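Local structure of predicted acetyltransferase (Clostridium acetobutylicum, 3MGD) at residues A[6-9]-A[10-13]; A[38-41]-A[42-46]. The protein probably transfers an acyl group, most likely acetyl, from bound acetyl-CoA to an unidentified acceptor, as a GNAT-family acyltransferase. One frame throughout, in Å; residues are numbered along the deposited sequence.

Contact 1 (A[6-9]-A[10-13])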
# COMPACT_ATOMS: atom_id res chain seq x y z
N LYS A 6 -8.89 -19.59 -10.31
CA LYS A 6 -7.80 -18.92 -9.61
C LYS A 6 -6.47 -19.54 -10.03
O LYS A 6 -6.37 -20.76 -10.18
CB LYS A 6 -8.00 -19.01 -8.09
CG LYS A 6 -9.07 -18.06 -7.56
CD LYS A 6 -9.56 -18.42 -6.16
CE LYS A 6 -10.29 -19.77 -6.17
NZ LYS A 6 -11.04 -20.02 -4.92
N ALA A 7 -5.48 -18.70 -10.28
CA ALA A 7 -4.16 -19.17 -10.72
C ALA A 7 -3.46 -20.01 -9.66
O ALA A 7 -3.56 -19.72 -8.47
CB ALA A 7 -3.29 -17.97 -11.11
N ASP A 8 -2.73 -21.04 -10.11
CA ASP A 8 -1.92 -21.91 -9.25
C ASP A 8 -0.44 -21.66 -9.52
O ASP A 8 -0.09 -20.96 -10.46
CB ASP A 8 -2.17 -23.39 -9.57
CG ASP A 8 -3.63 -23.77 -9.54
OD1 ASP A 8 -4.31 -23.49 -8.53
OD2 ASP A 8 -4.10 -24.38 -10.53
N MSE A 9 0.42 -22.29 -8.73
CA MSE A 9 1.86 -22.18 -8.93
C MSE A 9 2.24 -22.49 -10.37
O MSE A 9 3.10 -21.83 -10.94
CB MSE A 9 2.63 -23.12 -7.99
CG MSE A 9 2.32 -22.90 -6.51
SE MSE A 9 2.78 -21.12 -5.78
CE MSE A 9 4.73 -21.25 -5.81
N LYS A 10 1.58 -23.49 -10.95
CA LYS A 10 1.84 -23.94 -12.33
C LYS A 10 1.65 -22.83 -13.37
O LYS A 10 2.23 -22.87 -14.46
CB LYS A 10 0.92 -25.12 -12.66
CG LYS A 10 1.13 -25.78 -14.00
CD LYS A 10 0.06 -26.84 -14.22
CE LYS A 10 0.22 -27.57 -15.55
NZ LYS A 10 -0.84 -28.61 -15.72
N ASP A 11 0.83 -21.84 -13.03
CA ASP A 11 0.49 -20.74 -13.94
C ASP A 11 1.45 -19.57 -13.91
O ASP A 11 1.26 -18.60 -14.65
CB ASP A 11 -0.92 -20.20 -13.62
CG ASP A 11 -2.01 -21.25 -13.80
OD1 ASP A 11 -2.07 -21.88 -14.89
OD2 ASP A 11 -2.81 -21.44 -12.86
N ILE A 12 2.48 -19.62 -13.07
CA ILE A 12 3.33 -18.44 -12.86
C ILE A 12 3.99 -17.86 -14.13
O ILE A 12 4.01 -16.65 -14.33
CB ILE A 12 4.35 -18.65 -11.73
CG1 ILE A 12 3.62 -18.72 -10.38
CG2 ILE A 12 5.36 -17.50 -11.68
CD1 ILE A 12 4.52 -18.94 -9.18
N SER A 13 4.54 -18.70 -14.99
CA SER A 13 5.19 -18.14 -16.18
C SER A 13 4.18 -17.40 -17.08
O SER A 13 4.53 -16.43 -17.73
CB SER A 13 5.97 -19.21 -16.95
OG SER A 13 5.10 -20.16 -17.51
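The carboxylates of Asp8 and Asp11 lie side by side and point the same way, their planes only 24° apart. Asp8 N meets Asp11 OD2 on its anti side, slightly out of the carboxylate plane; Ala7 CA lies against the same oxygen, 3.4 Å from Asp11 OD2. The bond from Asp8 N to Asp11 OD2 is short, 2.8 Å, and almost straight at 176°. With CG anti to its own carbonyl carbon and beside its N (chi1 -62°), Asp11 brings the acid group back to Asp8 N. Asp8 OD2 comes within 4.0 Å of Asp11 OD2, a pairing of like charges that Arg5 should ease: its NH1 makes a salt bridge to Asp11 OD2 and a weak, long ion pair with Asp8 OD2. OD2 of the buried Asp11 is thus held by both a backbone amide and a guanidinium group. In return, Asp11 N donates to Asp8 O at 2.9 Å, and one residue on, Ile12 N donates to Met9 O at 3.1 Å; both span three residues, as in a 3-10 turn. Ile12 CG1 also leans on this second carbonyl, 3.2 Å from Met9 O. Beyond it the side chains of Met9, a selenomethionine, and Ile12 run alongside each other. Bends at chi2 and chi3 bring Met9 CE to 4.1 Å from Ile12 CD1, an apolar contact beside helix 35-47, which both side chains touch. The Asp11 carboxylate accepting from Asp8 N, three residues back, resembles one half of a capping box, here in the 3-10 turn that leads into helix 12-25, where strand 3-6 of the GNAT fold gives way to its first helix.

Contact 2 (A[38-41]-A[42-46])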
# COMPACT_ATOMS: atom_id res chain seq x y z
N LEU A 38 9.59 -10.57 -11.00
CA LEU A 38 8.18 -10.92 -11.20
C LEU A 38 7.93 -12.37 -10.76
O LEU A 38 6.99 -12.66 -10.01
CB LEU A 38 7.76 -10.73 -12.67
CG LEU A 38 7.51 -9.31 -13.19
CD1 LEU A 38 7.35 -9.27 -14.72
CD2 LEU A 38 6.32 -8.67 -12.48
N THR A 39 8.79 -13.28 -11.21
CA THR A 39 8.62 -14.71 -10.88
C THR A 39 8.72 -14.96 -9.39
O THR A 39 7.96 -15.76 -8.83
CB THR A 39 9.68 -15.56 -11.58
OG1 THR A 39 9.62 -15.33 -12.99
CG2 THR A 39 9.47 -17.04 -11.29
N ARG A 40 9.66 -14.28 -8.75
CA ARG A 40 9.79 -14.38 -7.29
C ARG A 40 8.57 -13.80 -6.58
O ARG A 40 8.10 -14.38 -5.61
CB ARG A 40 11.07 -13.69 -6.83
CG ARG A 40 11.35 -13.78 -5.33
CD ARG A 40 12.72 -13.16 -5.04
NE ARG A 40 12.74 -11.74 -5.40
CZ ARG A 40 13.84 -11.01 -5.52
NH1 ARG A 40 15.04 -11.55 -5.33
NH2 ARG A 40 13.74 -9.72 -5.84
N TYR A 41 8.06 -12.66 -7.05
CA TYR A 41 6.86 -12.04 -6.46
C TYR A 41 5.65 -12.99 -6.49
O TYR A 41 4.96 -13.15 -5.48
CB TYR A 41 6.50 -10.74 -7.17
CG TYR A 41 5.22 -10.12 -6.66
CD1 TYR A 41 5.20 -9.39 -5.48
CD2 TYR A 41 4.02 -10.30 -7.34
CE1 TYR A 41 4.02 -8.84 -4.99
CE2 TYR A 41 2.83 -9.76 -6.86
CZ TYR A 41 2.85 -9.03 -5.69
OH TYR A 41 1.67 -8.49 -5.22
N PHE A 42 5.41 -13.59 -7.65
CA PHE A 42 4.28 -14.51 -7.80
C PHE A 42 4.50 -15.76 -6.97
O PHE A 42 3.61 -16.19 -6.24
CB PHE A 42 4.06 -14.89 -9.28
CG PHE A 42 3.34 -13.82 -10.07
CD1 PHE A 42 2.00 -13.53 -9.82
CD2 PHE A 42 3.99 -13.11 -11.08
CE1 PHE A 42 1.34 -12.56 -10.54
CE2 PHE A 42 3.34 -12.14 -11.81
CZ PHE A 42 2.01 -11.86 -11.55
N ASN A 43 5.71 -16.33 -7.05
CA ASN A 43 6.01 -17.51 -6.23
C ASN A 43 5.74 -17.31 -4.74
O ASN A 43 5.09 -18.14 -4.11
CB ASN A 43 7.45 -17.99 -6.46
CG ASN A 43 7.56 -18.98 -7.61
OD1 ASN A 43 7.23 -20.16 -7.47
ND2 ASN A 43 8.01 -18.50 -8.76
N ASN A 44 6.26 -16.22 -4.19
CA ASN A 44 6.09 -15.92 -2.79
C ASN A 44 4.67 -15.59 -2.36
O ASN A 44 4.16 -16.14 -1.38
CB ASN A 44 7.03 -14.78 -2.38
CG ASN A 44 8.45 -15.27 -2.11
OD1 ASN A 44 8.77 -15.71 -1.00
ND2 ASN A 44 9.29 -15.21 -3.13
N LYS A 45 4.02 -14.70 -3.10
CA LYS A 45 2.70 -14.20 -2.69
C LYS A 45 1.61 -15.25 -2.95
O LYS A 45 0.64 -15.35 -2.20
CB LYS A 45 2.36 -12.90 -3.40
CG LYS A 45 3.29 -11.72 -3.04
CD LYS A 45 3.41 -11.49 -1.53
CE LYS A 45 4.32 -10.29 -1.24
NZ LYS A 45 4.59 -10.09 0.21
N LEU A 46 1.76 -16.04 -4.00
CA LEU A 46 0.78 -17.10 -4.23
C LEU A 46 0.94 -18.17 -3.16
O LEU A 46 -0.04 -18.67 -2.62
CB LEU A 46 0.88 -17.70 -5.63
CG LEU A 46 0.45 -16.82 -6.81
CD1 LEU A 46 0.65 -17.53 -8.16
CD2 LEU A 46 -1.00 -16.38 -6.65
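Leu38 O meets Phe42 twice: Phe42 N donates to it at 3.0 Å, and Phe42 CD2 rests 3.2 Å from Leu38 O as the ring leans back along the helix. Thr39 O takes two bonds from one residue, from the backbone N and the side-chain amide of Asn43, which arrive from opposite faces of the carbonyl plane. Asn43 ND2 lies 2.7 Å from Thr39 O; the oxygen lies close to the amide plane of Asn43, while Thr39 CG2 runs beside the donor. Thr39 OG1 turns the other way, to Asp35 O. Arg40 repeats the pattern with Asn44, whose ND2 lies 2.9 Å from Arg40 O and again opposes the backbone donor. Here the Arg40 CG methylene flanks the amide, 3.3 Å from Asn44 ND2. Tyr41 O accepts the routine bond from Lys45 N. With CG anti to the backbone N (chi1 176°), the Tyr41 ring stands out from the helix and presents its edge to the face of Phe42, a T-shaped pair with planes at 74° and centroids 5.8 Å apart. Lys45 CG, anti to its carbonyl carbon, lies over one Tyr41 face, offset toward the rim, a CH-pi contact 3.9 Å from Lys45 CG to the ring centroid; the bend at chi2 then turns the rest of the chain. Lys45 NZ makes a salt bridge to Asp72 of the second subunit, whose Pro75 packs on Leu38 and Tyr41. The chemistry divides the helix: two asparagines bind its own carbonyls a second time on one side, whereas the aromatic pair and the lysine stem offer a largely apolar surface to strand 51-58 and a charge to the dimer partner.

Contact 1 comes first along the chain, at the start of helix 12-25; contact 2 follows in the middle and end of helix 35-47, the next helix. Their centres are 10 Å apart, on the same side of the chain's centre, and they touch directly: Ile12 CD1 lies 3.4 Å from Asn43 CG, and Ile12 CG2 packs on Phe42 CB. Together the two helices form the connection between strand 3-6 and its antiparallel neighbour 51-58; Ala7, just past strand 3-6, is backbone hydrogen-bonded to Glu53 of strand 51-58. Contact 1 lies away from the acetyl-CoA site, and in contact 2 the Phe42 side chain is about 11 Å from the cofactor; contact 2 instead reaches the second subunit.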